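Centrosomal protein of 104 kDa (Homo sapiens, PDB 5LPI) is required for ciliogenesis and for structural integrity at the ciliary tip, and carries a zinc finger array, the part of the protein described here. Local coordinates at residues C13-E18 / H31-C36; I51-T55 / C104-H108; D66-C71 / K80-H86; C92-K96 / C107-F111. All coordinates share one frame; numbering follows the deposited sequence.

Contact 1 (C13-E18 / H31-C36); sequences CIFCGE and HYWKHC. With ZN (zinc ion), chain G.
C13 and C16 face H31 and C36 across a zinc ion, and these four side chains form the dense centre of the contact. The metal holds H31 NE2 at 2.1 Å and C36 SG at 2.3 Å, and the two remaining sulfurs complete a site of three cysteines and one histidine. Both thiolates of 13-18 lie at the edge of the H31 ring, near its plane; C13 SG is 3.4 Å from H31 NE2. H31 reaches inward with CG opposite its backbone N (chi1 180°), and C36, with the same disposition, turns SG back to the metal. The amides of H35 and C36 approach H31 O from opposite faces of its carbonyl plane, within a wider pi-type turn.

Beside the metal, F15 turns a ring edge to the face of Y32 in an offset edge-to-face pair with planes at 82°, F15 CD2 lying 3.7 Å from Y32 CE1. Strand 39-41 backs this pair through L39. The Y32 hydroxyl reaches 13-18 only indirectly, through a water that also accepts from I14 N. Looser still is the exposed E18, whose OE1 stays 4.2 Å from H31 CE1.

The loop 13-18 also tends its own sulfurs. C16 N donates an almost straight hydrogen bond to C13 SG (3.5 Å, 173°), while E18 N donates to C16 SG at 3.6 Å. Three thiolates on one zinc ion would probably leave a net negative site, and these N-H bonds probably offset part of that charge.

Contact 2 (I51-T55 / C104-H108); sequences ISSLT and CPLCH. With ZN (zinc ion), chain H.
L106 sets its forked end against two side chains of 51-55, meeting both I51 and L54 at about a right angle. One branch, CD1, touches I51 CD1 at 3.9 Å; the other, CD2, lies 4.1 Å from L54 CD2. The fork gets there because L106 CG stands opposite its carbonyl carbon (chi1 -54°), which swings the branches across although the side chain sets out along the contact. P105 is directed at 51-55. Its ring carbon CG sits 3.4 Å from I51 O and 4.0 Å from L54 CD2, and its CB lies 3.7 Å from T55 OG1; L54 and T55 both cross obliquely to the ring. I51 O also accepts the amide of L54, where the chain enters helix 54-60. Everything across the contact is thus van der Waals packing. C104, which points away, and C107 take no part in it; their sulfurs bind zinc together with H121 and C128, and C107 N donates to C104 SG. The tip of this zinc knuckle, between strands 102-103 and 110-111, therefore rests on the 3-10 turn 51-52 and the first turn of helix 54-60, with W118 and L122 of helix 115-123 beside P105 and I51, and M130 against L106.

Contact 3 (D66-C71 / K80-H86); sequences DGFGKC and KEELPRH. With ZN (zinc ion), chain E.
C71 and H86 meet at a zinc ion because each projects its first side-chain atom opposite its own backbone N: C71 SG at chi1 169° and H86 CG at 178°. C71 SG, 2.4 Å from the metal, then lies at the edge of the imidazole, 3.6 Å from H86 CD2, while H86 NE2 makes the second metal bond; C74 and C92 complete the site.

L83, one turn before H86, packs against the strand and C71. Its two methyls divide the work: CD1 packs 3.9 Å from C71 CA, and CD2 lies 3.8 Å from G69 C. A CB on G69 would point at L83 and clash with CD2, so the glycine is what lets the methyl come this close. On the other side of strand 68-70, F68 is buried against F79 and L58.

At the far end K80 grips the turn before the strand twice. Its amide donates to G67 O at 2.9 Å (156°), from above the carbonyl plane. Its side chain, extended beyond CG, runs along the backbone of 66-68, with CE 3.5 Å from F68 O, and NZ donates to D66 O at 3.2 Å. The aspartate carboxylate itself is farther off, so the ammonium is held by a carbonyl rather than by a salt bridge.

The two segments are therefore joined by three kinds of interaction in turn: hydrogen bonds at the exposed end, apolar packing in the middle, and metal coordination at the end where the finger closes on zinc.

Contact 4 (C92-K96 / C107-F111); sequences CNPAK and CHENF. With ZN (zinc ion), chain H; ZN (zinc ion), chain E.
N110 reaches from its strand toward N93, P94 and K96, and nearly every atom of its side chain finds a neighbour. CB lies 4.2 Å from K96 CD, beside the lysine chain. CG, set opposite the carbonyl carbon (chi1 -57°), carries the amide over to the loop 92-96. OD1 probably accepts from a water 2.8 Å away, which in turn accepts from K96 N, and R103 NH1 also donates to OD1. ND2 ends the chain: it donates to P94 O at 2.8 Å, close to the amide plane. The second amide comes from the opposite direction. N93 ND2 donates to H108 O at 2.9 Å in a nearly straight bond (168°), again in the plane of its own amide. The two amide planes stand 41° apart, and each asparagine bonds to a main-chain carbonyl of the opposing segment rather than to the other asparagine. The H108 ring leads away, ND1 bonding to E76. C92 is the last ligand of one zinc ion, shared with C71, C74 and H86, whereas C107 belongs to the next, so these two asparagine-to-carbonyl hydrogen bonds join the chain leaving one zinc site to the CxxC loop of the next, a link between consecutive sites of the zinc finger array.

How the contacts relate
Contacts 1, 3 and 4 follow one another along the chain, while contact 2 reaches across 48 residues from 51-55 to 104-108. Contact 1 closes the first zinc site and contact 3 half of the third, on opposite sides of the chain's centre, their centres about 31 Å apart. Contact 2 lies near the middle, packing the CxxC loop of the fourth zinc site on the turn and helix around 51-55, the helix that carries H57 of the second site. Contact 4, centred about 10 Å from contact 2, shares C107 and H108 with it, and through C92 the zinc ion of contact 3. Contacts 2 and 4 thus tie the second, third and fourth zinc sites together, consistent with a compact array rather than independent fingers.

Contact 1 (C13-E18 / H31-C36)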
loop_
_atom_site.group_PDB
_atom_site.type_symbol
_atom_site.label_atom_id
_atom_site.label_comp_id
_atom_site.label_asym_id
_atom_site.label_seq_id
_atom_site.Cartn_x
_atom_site.Cartn_y
_atom_site.Cartn_z
ATOM N N CYS A 13 10.891 6.149 10.715
ATOM C CA CYS A 13 10.231 5.695 9.491
ATOM C C CYS A 13 8.939 6.493 9.320
ATOM O O CYS A 13 7.982 6.291 10.067
ATOM C CB CYS A 13 9.913 4.207 9.549
ATOM S SG CYS A 13 9.004 3.613 8.083
ATOM N N ILE A 14 8.899 7.371 8.317
ATOM C CA ILE A 14 7.700 8.173 8.095
ATOM C C ILE A 14 6.504 7.354 7.633
ATOM O O ILE A 14 5.380 7.868 7.645
ATOM C CB ILE A 14 7.971 9.288 7.068
ATOM C CG1 ILE A 14 8.301 8.686 5.708
ATOM C CG2 ILE A 14 9.119 10.179 7.537
ATOM C CD1 ILE A 14 8.352 9.707 4.617
ATOM N N PHE A 15 6.699 6.096 7.236
ATOM C CA PHE A 15 5.577 5.294 6.760
ATOM C C PHE A 15 4.837 4.607 7.893
ATOM O O PHE A 15 3.612 4.712 7.984
ATOM C CB PHE A 15 6.062 4.269 5.737
ATOM C CG PHE A 15 6.774 4.901 4.604
ATOM C CD1 PHE A 15 6.073 5.664 3.692
ATOM C CD2 PHE A 15 8.149 4.798 4.486
ATOM C CE1 PHE A 15 6.723 6.287 2.652
ATOM C CE2 PHE A 15 8.810 5.415 3.445
ATOM C CZ PHE A 15 8.099 6.164 2.526
ATOM N N CYS A 16 5.554 3.900 8.761
ATOM C CA CYS A 16 4.892 3.240 9.874
ATOM C C CYS A 16 5.029 4.000 11.187
ATOM O O CYS A 16 4.384 3.620 12.175
ATOM C CB CYS A 16 5.423 1.814 10.046
ATOM S SG CYS A 16 7.093 1.708 10.694
ATOM N N GLY A 17 5.829 5.063 11.219
ATOM C CA GLY A 17 5.975 5.867 12.419
ATOM C C GLY A 17 7.013 5.374 13.405
ATOM O O GLY A 17 7.385 6.127 14.310
ATOM N N GLU A 18 7.497 4.139 13.260
ATOM C CA GLU A 18 8.442 3.586 14.220
ATOM C C GLU A 18 9.699 4.439 14.295
ATOM O O GLU A 18 10.165 4.989 13.293
ATOM C CB GLU A 18 8.826 2.155 13.835
ATOM C CG GLU A 18 7.861 1.083 14.304
ATOM C CD GLU A 18 8.399 -0.320 14.068
ATOM O OE1 GLU A 18 9.635 -0.473 13.912
ATOM O OE2 GLU A 18 7.584 -1.267 14.032
ATOM N N HIS A 31 15.033 -1.449 6.520
ATOM C CA HIS A 31 13.673 -1.424 7.040
ATOM C C HIS A 31 12.632 -1.461 5.922
ATOM O O HIS A 31 11.716 -2.291 5.945
ATOM C CB HIS A 31 13.489 -0.169 7.916
ATOM C CG HIS A 31 12.117 -0.040 8.497
ATOM N ND1 HIS A 31 11.632 -0.906 9.452
ATOM C CD2 HIS A 31 11.127 0.854 8.260
ATOM C CE1 HIS A 31 10.403 -0.551 9.783
ATOM N NE2 HIS A 31 10.075 0.509 9.071
ATOM N N TYR A 32 12.748 -0.564 4.936
ATOM C CA TYR A 32 11.762 -0.532 3.858
ATOM C C TYR A 32 11.808 -1.813 3.038
ATOM O O TYR A 32 10.772 -2.317 2.590
ATOM C CB TYR A 32 11.994 0.651 2.921
ATOM C CG TYR A 32 12.176 2.028 3.550
ATOM C CD1 TYR A 32 11.421 2.440 4.644
ATOM C CD2 TYR A 32 13.100 2.925 3.014
ATOM C CE1 TYR A 32 11.605 3.721 5.202
ATOM C CE2 TYR A 32 13.283 4.198 3.558
ATOM C CZ TYR A 32 12.531 4.588 4.654
ATOM O OH TYR A 32 12.723 5.848 5.191
ATOM N N TRP A 33 13.014 -2.329 2.792
ATOM C CA TRP A 33 13.175 -3.458 1.885
ATOM C C TRP A 33 12.572 -4.732 2.467
ATOM O O TRP A 33 12.035 -5.557 1.716
ATOM C CB TRP A 33 14.665 -3.651 1.573
ATOM C CG TRP A 33 14.982 -4.779 0.641
ATOM C CD1 TRP A 33 15.760 -5.870 0.914
ATOM C CD2 TRP A 33 14.558 -4.924 -0.727
ATOM N NE1 TRP A 33 15.840 -6.676 -0.194
ATOM C CE2 TRP A 33 15.119 -6.122 -1.214
ATOM C CE3 TRP A 33 13.778 -4.147 -1.590
ATOM C CZ2 TRP A 33 14.901 -6.576 -2.512
ATOM C CZ3 TRP A 33 13.570 -4.592 -2.883
ATOM C CH2 TRP A 33 14.133 -5.797 -3.333
ATOM N N LYS A 34 12.620 -4.897 3.784
ATOM C CA LYS A 34 12.246 -6.164 4.410
ATOM C C LYS A 34 11.150 -6.089 5.467
ATOM O O LYS A 34 10.386 -7.050 5.590
ATOM C CB LYS A 34 13.471 -6.817 5.064
ATOM C CG LYS A 34 14.483 -7.336 4.031
ATOM C CD LYS A 34 15.613 -8.083 4.699
ATOM C CE LYS A 34 16.529 -8.685 3.602
ATOM N NZ LYS A 34 17.551 -9.616 4.141
ATOM N N HIS A 35 11.044 -5.007 6.225
ATOM C CA HIS A 35 10.333 -5.087 7.501
ATOM C C HIS A 35 9.116 -4.187 7.633
ATOM O O HIS A 35 8.156 -4.589 8.282
ATOM C CB HIS A 35 11.299 -4.775 8.645
ATOM C CG HIS A 35 12.467 -5.698 8.689
ATOM N ND1 HIS A 35 12.331 -7.051 8.902
ATOM C CD2 HIS A 35 13.792 -5.472 8.523
ATOM C CE1 HIS A 35 13.524 -7.622 8.876
ATOM N NE2 HIS A 35 14.428 -6.686 8.649
ATOM N N CYS A 36 9.128 -2.976 7.072
ATOM C CA CYS A 36 8.044 -2.025 7.330
ATOM C C CYS A 36 6.686 -2.596 6.934
ATOM O O CYS A 36 6.476 -2.976 5.780
ATOM C CB CYS A 36 8.290 -0.717 6.581
ATOM S SG CYS A 36 7.048 0.581 6.944
HETATM ZN ZN ZN G . 8.267 1.569 8.685
HETATM O O HOH W 1 11.512 7.507 6.883
#

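Contact 2 (I51-T55 / C104-H108)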
loop_
_atom_site.group_PDB
_atom_site.type_symbol
_atom_site.label_atom_id
_atom_site.label_comp_id
_atom_site.label_asym_id
_atom_site.label_seq_id
_atom_site.Cartn_x
_atom_site.Cartn_y
_atom_site.Cartn_z
ATOM N N ILE A 51 1.843 0.344 0.418
ATOM C CA ILE A 51 0.642 -0.443 0.152
ATOM C C ILE A 51 -0.528 0.474 -0.177
ATOM O O ILE A 51 -1.316 0.194 -1.088
ATOM C CB ILE A 51 0.335 -1.369 1.343
ATOM C CG1 ILE A 51 1.453 -2.411 1.489
ATOM C CG2 ILE A 51 -1.025 -2.071 1.158
ATOM C CD1 ILE A 51 1.405 -3.172 2.788
ATOM N N SER A 52 -0.636 1.608 0.520
ATOM C CA SER A 52 -1.751 2.514 0.267
ATOM C C SER A 52 -1.647 3.204 -1.086
ATOM O O SER A 52 -2.610 3.853 -1.508
ATOM C CB SER A 52 -1.856 3.557 1.388
ATOM O OG SER A 52 -0.717 4.401 1.427
ATOM N N SER A 53 -0.522 3.037 -1.783
ATOM C CA SER A 53 -0.286 3.612 -3.102
ATOM C C SER A 53 -0.101 2.543 -4.169
ATOM O O SER A 53 0.313 2.865 -5.297
ATOM C CB SER A 53 0.946 4.523 -3.062
ATOM O OG SER A 53 0.700 5.683 -2.285
ATOM N N LEU A 54 -0.385 1.277 -3.845
ATOM C CA LEU A 54 0.029 0.183 -4.723
ATOM C C LEU A 54 -0.756 0.184 -6.026
ATOM O O LEU A 54 -0.179 0.005 -7.104
ATOM C CB LEU A 54 -0.120 -1.163 -4.007
ATOM C CG LEU A 54 0.155 -2.416 -4.831
ATOM C CD1 LEU A 54 1.589 -2.468 -5.366
ATOM C CD2 LEU A 54 -0.158 -3.677 -4.032
ATOM N N THR A 55 -2.074 0.374 -5.959
ATOM C CA THR A 55 -2.846 0.414 -7.197
ATOM C C THR A 55 -2.367 1.548 -8.100
ATOM O O THR A 55 -2.122 1.344 -9.298
ATOM C CB THR A 55 -4.336 0.545 -6.881
ATOM O OG1 THR A 55 -4.744 -0.603 -6.121
ATOM C CG2 THR A 55 -5.156 0.617 -8.171
ATOM N N CYS A 104 -8.075 -1.412 0.594
ATOM C CA CYS A 104 -6.868 -2.229 0.698
ATOM C C CYS A 104 -6.686 -3.027 -0.579
ATOM O O CYS A 104 -7.571 -3.814 -0.936
ATOM C CB CYS A 104 -6.923 -3.196 1.874
ATOM S SG CYS A 104 -5.351 -4.089 2.047
ATOM N N PRO A 105 -5.576 -2.858 -1.297
ATOM C CA PRO A 105 -5.348 -3.662 -2.500
ATOM C C PRO A 105 -4.911 -5.090 -2.200
ATOM O O PRO A 105 -4.844 -5.907 -3.131
ATOM C CB PRO A 105 -4.237 -2.892 -3.213
ATOM C CG PRO A 105 -3.373 -2.398 -2.051
ATOM C CD PRO A 105 -4.415 -2.000 -0.976
ATOM N N LEU A 106 -4.602 -5.417 -0.943
ATOM C CA LEU A 106 -4.160 -6.770 -0.608
ATOM C C LEU A 106 -5.331 -7.682 -0.256
ATOM O O LEU A 106 -5.382 -8.833 -0.699
ATOM C CB LEU A 106 -3.166 -6.731 0.554
ATOM C CG LEU A 106 -1.945 -5.821 0.368
ATOM C CD1 LEU A 106 -1.032 -5.917 1.590
ATOM C CD2 LEU A 106 -1.180 -6.179 -0.932
ATOM N N CYS A 107 -6.280 -7.195 0.544
ATOM C CA CYS A 107 -7.433 -7.999 0.927
ATOM C C CYS A 107 -8.735 -7.494 0.320
ATOM O O CYS A 107 -9.783 -8.117 0.533
ATOM C CB CYS A 107 -7.555 -8.066 2.462
ATOM S SG CYS A 107 -8.109 -6.520 3.250
ATOM N N HIS A 108 -8.710 -6.364 -0.399
ATOM C CA HIS A 108 -9.863 -5.841 -1.138
ATOM C C HIS A 108 -10.975 -5.300 -0.245
ATOM O O HIS A 108 -12.118 -5.194 -0.690
ATOM C CB HIS A 108 -10.443 -6.900 -2.081
ATOM C CG HIS A 108 -9.397 -7.658 -2.826
ATOM N ND1 HIS A 108 -8.631 -7.082 -3.820
ATOM C CD2 HIS A 108 -8.949 -8.927 -2.687
ATOM C CE1 HIS A 108 -7.780 -7.978 -4.287
ATOM N NE2 HIS A 108 -7.943 -9.101 -3.609
HETATM ZN ZN ZN H . -5.999 -5.461 3.817
#

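Contact 3 (D66-C71 / K80-H86)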
loop_
_atom_site.group_PDB
_atom_site.type_symbol
_atom_site.label_atom_id
_atom_site.label_comp_id
_atom_site.label_asym_id
_atom_site.label_seq_id
_atom_site.Cartn_x
_atom_site.Cartn_y
_atom_site.Cartn_z
ATOM N N ASP A 66 2.238 -0.847 -18.278
ATOM C CA ASP A 66 1.509 -1.056 -19.527
ATOM C C ASP A 66 0.881 -2.441 -19.609
ATOM O O ASP A 66 0.116 -2.696 -20.540
ATOM C CB ASP A 66 2.429 -0.832 -20.737
ATOM C CG ASP A 66 2.977 0.591 -20.812
ATOM O OD1 ASP A 66 2.318 1.527 -20.320
ATOM O OD2 ASP A 66 4.075 0.773 -21.373
ATOM N N GLY A 67 1.193 -3.341 -18.681
ATOM C CA GLY A 67 0.530 -4.625 -18.633
ATOM C C GLY A 67 -0.693 -4.679 -17.734
ATOM O O GLY A 67 -1.257 -5.762 -17.552
ATOM N N PHE A 68 -1.105 -3.551 -17.151
ATOM C CA PHE A 68 -2.261 -3.500 -16.261
ATOM C C PHE A 68 -3.320 -2.540 -16.782
ATOM O O PHE A 68 -3.009 -1.546 -17.442
ATOM C CB PHE A 68 -1.869 -3.055 -14.847
ATOM C CG PHE A 68 -0.939 -4.007 -14.164
ATOM C CD1 PHE A 68 -1.385 -5.247 -13.744
ATOM C CD2 PHE A 68 0.389 -3.671 -13.954
ATOM C CE1 PHE A 68 -0.514 -6.147 -13.104
ATOM C CE2 PHE A 68 1.256 -4.553 -13.315
ATOM C CZ PHE A 68 0.802 -5.800 -12.900
ATOM N N GLY A 69 -4.577 -2.834 -16.442
ATOM C CA GLY A 69 -5.652 -1.885 -16.616
ATOM C C GLY A 69 -6.489 -1.812 -15.352
ATOM O O GLY A 69 -6.452 -2.703 -14.501
ATOM N N LYS A 70 -7.249 -0.721 -15.238
ATOM C CA LYS A 70 -8.030 -0.447 -14.039
ATOM C C LYS A 70 -9.432 -1.010 -14.209
ATOM O O LYS A 70 -10.114 -0.697 -15.192
ATOM C CB LYS A 70 -8.098 1.052 -13.761
ATOM C CG LYS A 70 -8.954 1.422 -12.556
ATOM C CD LYS A 70 -8.822 2.901 -12.252
ATOM C CE LYS A 70 -9.512 3.271 -10.955
ATOM N NZ LYS A 70 -9.616 4.750 -10.798
ATOM N N CYS A 71 -9.859 -1.849 -13.271
ATOM C CA CYS A 71 -11.259 -2.246 -13.264
ATOM C C CYS A 71 -12.086 -1.105 -12.701
ATOM O O CYS A 71 -11.880 -0.689 -11.554
ATOM C CB CYS A 71 -11.485 -3.513 -12.444
ATOM S SG CYS A 71 -13.280 -3.803 -12.198
ATOM N N LYS A 80 -3.885 -6.726 -18.114
ATOM C CA LYS A 80 -4.720 -6.231 -19.207
ATOM C C LYS A 80 -5.454 -7.370 -19.902
ATOM O O LYS A 80 -6.623 -7.221 -20.278
ATOM C CB LYS A 80 -3.884 -5.440 -20.212
ATOM C CG LYS A 80 -4.165 -3.954 -20.191
ATOM C CD LYS A 80 -3.292 -3.213 -21.193
ATOM C CE LYS A 80 -3.331 -1.715 -20.932
ATOM N NZ LYS A 80 -2.298 -0.977 -21.719
ATOM N N GLU A 81 -4.798 -8.525 -20.051
ATOM C CA GLU A 81 -5.428 -9.637 -20.763
ATOM C C GLU A 81 -6.592 -10.234 -19.979
ATOM O O GLU A 81 -7.547 -10.733 -20.586
ATOM C CB GLU A 81 -4.404 -10.735 -21.084
ATOM C CG GLU A 81 -3.703 -11.344 -19.872
ATOM C CD GLU A 81 -2.424 -10.609 -19.503
ATOM O OE1 GLU A 81 -2.372 -9.378 -19.687
ATOM O OE2 GLU A 81 -1.465 -11.263 -19.044
ATOM N N GLU A 82 -6.533 -10.203 -18.645
ATOM C CA GLU A 82 -7.570 -10.792 -17.806
ATOM C C GLU A 82 -8.701 -9.824 -17.497
ATOM O O GLU A 82 -9.720 -10.250 -16.946
ATOM C CB GLU A 82 -6.965 -11.303 -16.494
ATOM C CG GLU A 82 -5.846 -12.325 -16.675
ATOM C CD GLU A 82 -5.155 -12.684 -15.367
ATOM O OE1 GLU A 82 -4.918 -11.775 -14.546
ATOM O OE2 GLU A 82 -4.847 -13.877 -15.156
ATOM N N LEU A 83 -8.550 -8.548 -17.857
ATOM C CA LEU A 83 -9.535 -7.543 -17.469
ATOM C C LEU A 83 -10.917 -7.777 -18.076
ATOM O O LEU A 83 -11.909 -7.596 -17.350
ATOM C CB LEU A 83 -8.999 -6.147 -17.815
ATOM C CG LEU A 83 -9.777 -4.920 -17.331
ATOM C CD1 LEU A 83 -10.114 -5.006 -15.837
ATOM C CD2 LEU A 83 -8.986 -3.644 -17.618
ATOM N N PRO A 84 -11.071 -8.150 -19.358
ATOM C CA PRO A 84 -12.430 -8.467 -19.840
ATOM C C PRO A 84 -13.112 -9.574 -19.041
ATOM O O PRO A 84 -14.259 -9.397 -18.606
ATOM C CB PRO A 84 -12.190 -8.851 -21.310
ATOM C CG PRO A 84 -10.986 -8.040 -21.701
ATOM C CD PRO A 84 -10.103 -8.098 -20.478
ATOM N N ARG A 85 -12.435 -10.705 -18.822
ATOM C CA ARG A 85 -12.989 -11.764 -17.977
ATOM C C ARG A 85 -13.240 -11.269 -16.550
ATOM O O ARG A 85 -14.290 -11.558 -15.961
ATOM C CB ARG A 85 -12.045 -12.967 -17.979
ATOM C CG ARG A 85 -12.373 -14.060 -16.981
ATOM C CD ARG A 85 -11.361 -15.215 -17.059
ATOM N NE ARG A 85 -11.687 -16.155 -18.137
ATOM C CZ ARG A 85 -11.103 -17.340 -18.318
ATOM N NH1 ARG A 85 -10.148 -17.751 -17.493
ATOM N NH2 ARG A 85 -11.477 -18.120 -19.328
ATOM N N HIS A 86 -12.288 -10.523 -15.979
ATOM C CA HIS A 86 -12.505 -9.924 -14.660
ATOM C C HIS A 86 -13.788 -9.106 -14.645
ATOM O O HIS A 86 -14.631 -9.257 -13.755
ATOM C CB HIS A 86 -11.304 -9.048 -14.268
ATOM C CG HIS A 86 -11.458 -8.360 -12.937
ATOM N ND1 HIS A 86 -10.844 -8.816 -11.789
ATOM C CD2 HIS A 86 -12.155 -7.254 -12.574
ATOM C CE1 HIS A 86 -11.158 -8.025 -10.779
ATOM N NE2 HIS A 86 -11.959 -7.073 -11.225
HETATM ZN ZN ZN E . -12.857 -5.396 -10.453
#

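Contact 4 (C92-K96 / C107-F111)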
loop_
_atom_site.group_PDB
_atom_site.type_symbol
_atom_site.label_atom_id
_atom_site.label_comp_id
_atom_site.label_asym_id
_atom_site.label_seq_id
_atom_site.Cartn_x
_atom_site.Cartn_y
_atom_site.Cartn_z
ATOM N N CYS A 92 -15.433 -8.965 -8.163
ATOM C CA CYS A 92 -14.609 -8.103 -7.327
ATOM C C CYS A 92 -15.487 -7.265 -6.396
ATOM O O CYS A 92 -16.687 -7.069 -6.634
ATOM C CB CYS A 92 -13.740 -7.191 -8.197
ATOM S SG CYS A 92 -14.686 -6.150 -9.338
ATOM N N ASN A 93 -14.877 -6.778 -5.315
ATOM C CA ASN A 93 -15.601 -5.949 -4.361
ATOM C C ASN A 93 -15.678 -4.512 -4.872
ATOM O O ASN A 93 -14.631 -3.885 -5.088
ATOM C CB ASN A 93 -14.918 -5.987 -3.000
ATOM C CG ASN A 93 -15.660 -5.144 -1.949
ATOM O OD1 ASN A 93 -16.847 -4.825 -2.107
ATOM N ND2 ASN A 93 -14.952 -4.764 -0.893
ATOM N N PRO A 94 -16.871 -3.949 -5.060
ATOM C CA PRO A 94 -16.960 -2.598 -5.634
ATOM C C PRO A 94 -16.259 -1.559 -4.770
ATOM O O PRO A 94 -16.185 -1.676 -3.545
ATOM C CB PRO A 94 -18.471 -2.344 -5.705
ATOM C CG PRO A 94 -19.072 -3.719 -5.773
ATOM C CD PRO A 94 -18.202 -4.568 -4.898
ATOM N N ALA A 95 -15.724 -0.539 -5.435
ATOM C CA ALA A 95 -15.016 0.534 -4.757
ATOM C C ALA A 95 -15.979 1.655 -4.379
ATOM O O ALA A 95 -17.097 1.749 -4.893
ATOM C CB ALA A 95 -13.894 1.082 -5.641
ATOM N N LYS A 96 -15.529 2.501 -3.464
ATOM C CA LYS A 96 -16.270 3.657 -2.987
ATOM C C LYS A 96 -15.404 4.896 -3.153
ATOM O O LYS A 96 -14.180 4.789 -3.266
ATOM C CB LYS A 96 -16.662 3.459 -1.517
ATOM C CG LYS A 96 -17.471 2.198 -1.296
ATOM C CD LYS A 96 -17.713 1.944 0.174
ATOM C CE LYS A 96 -18.989 1.140 0.379
ATOM N NZ LYS A 96 -18.833 0.070 1.390
ATOM N N CYS A 107 -6.280 -7.195 0.544
ATOM C CA CYS A 107 -7.433 -7.999 0.927
ATOM C C CYS A 107 -8.735 -7.494 0.320
ATOM O O CYS A 107 -9.783 -8.117 0.533
ATOM C CB CYS A 107 -7.555 -8.066 2.462
ATOM S SG CYS A 107 -8.109 -6.520 3.250
ATOM N N HIS A 108 -8.710 -6.364 -0.399
ATOM C CA HIS A 108 -9.863 -5.841 -1.138
ATOM C C HIS A 108 -10.975 -5.300 -0.245
ATOM O O HIS A 108 -12.118 -5.194 -0.690
ATOM C CB HIS A 108 -10.443 -6.900 -2.081
ATOM C CG HIS A 108 -9.397 -7.658 -2.826
ATOM N ND1 HIS A 108 -8.631 -7.082 -3.820
ATOM C CD2 HIS A 108 -8.949 -8.927 -2.687
ATOM C CE1 HIS A 108 -7.780 -7.978 -4.287
ATOM N NE2 HIS A 108 -7.943 -9.101 -3.609
ATOM N N GLU A 109 -10.679 -4.922 0.997
ATOM C CA GLU A 109 -11.697 -4.354 1.870
ATOM C C GLU A 109 -11.729 -2.835 1.745
ATOM O O GLU A 109 -10.688 -2.186 1.561
ATOM C CB GLU A 109 -11.448 -4.767 3.324
ATOM C CG GLU A 109 -11.538 -6.278 3.518
ATOM C CD GLU A 109 -11.237 -6.725 4.939
ATOM O OE1 GLU A 109 -10.956 -5.859 5.810
ATOM O OE2 GLU A 109 -11.295 -7.950 5.179
ATOM N N ASN A 110 -12.937 -2.283 1.799
ATOM C CA ASN A 110 -13.144 -0.851 1.944
ATOM C C ASN A 110 -13.346 -0.560 3.427
ATOM O O ASN A 110 -14.077 -1.278 4.118
ATOM C CB ASN A 110 -14.364 -0.363 1.144
ATOM C CG ASN A 110 -14.283 -0.701 -0.360
ATOM O OD1 ASN A 110 -13.272 -0.450 -1.028
ATOM N ND2 ASN A 110 -15.372 -1.251 -0.893
ATOM N N PHE A 111 -12.692 0.480 3.928
ATOM C CA PHE A 111 -12.811 0.762 5.351
ATOM C C PHE A 111 -12.614 2.251 5.573
ATOM O O PHE A 111 -12.388 3.008 4.624
ATOM C CB PHE A 111 -11.834 -0.098 6.148
ATOM C CG PHE A 111 -10.388 0.093 5.762
ATOM C CD1 PHE A 111 -9.846 -0.548 4.645
ATOM C CD2 PHE A 111 -9.563 0.903 6.529
ATOM C CE1 PHE A 111 -8.508 -0.384 4.300
ATOM C CE2 PHE A 111 -8.214 1.071 6.197
ATOM C CZ PHE A 111 -7.689 0.426 5.081
HETATM ZN ZN ZN H . -5.999 -5.461 3.817
HETATM ZN ZN ZN E . -12.857 -5.396 -10.453
HETATM O O HOH W 2 -12.993 2.161 -1.961
#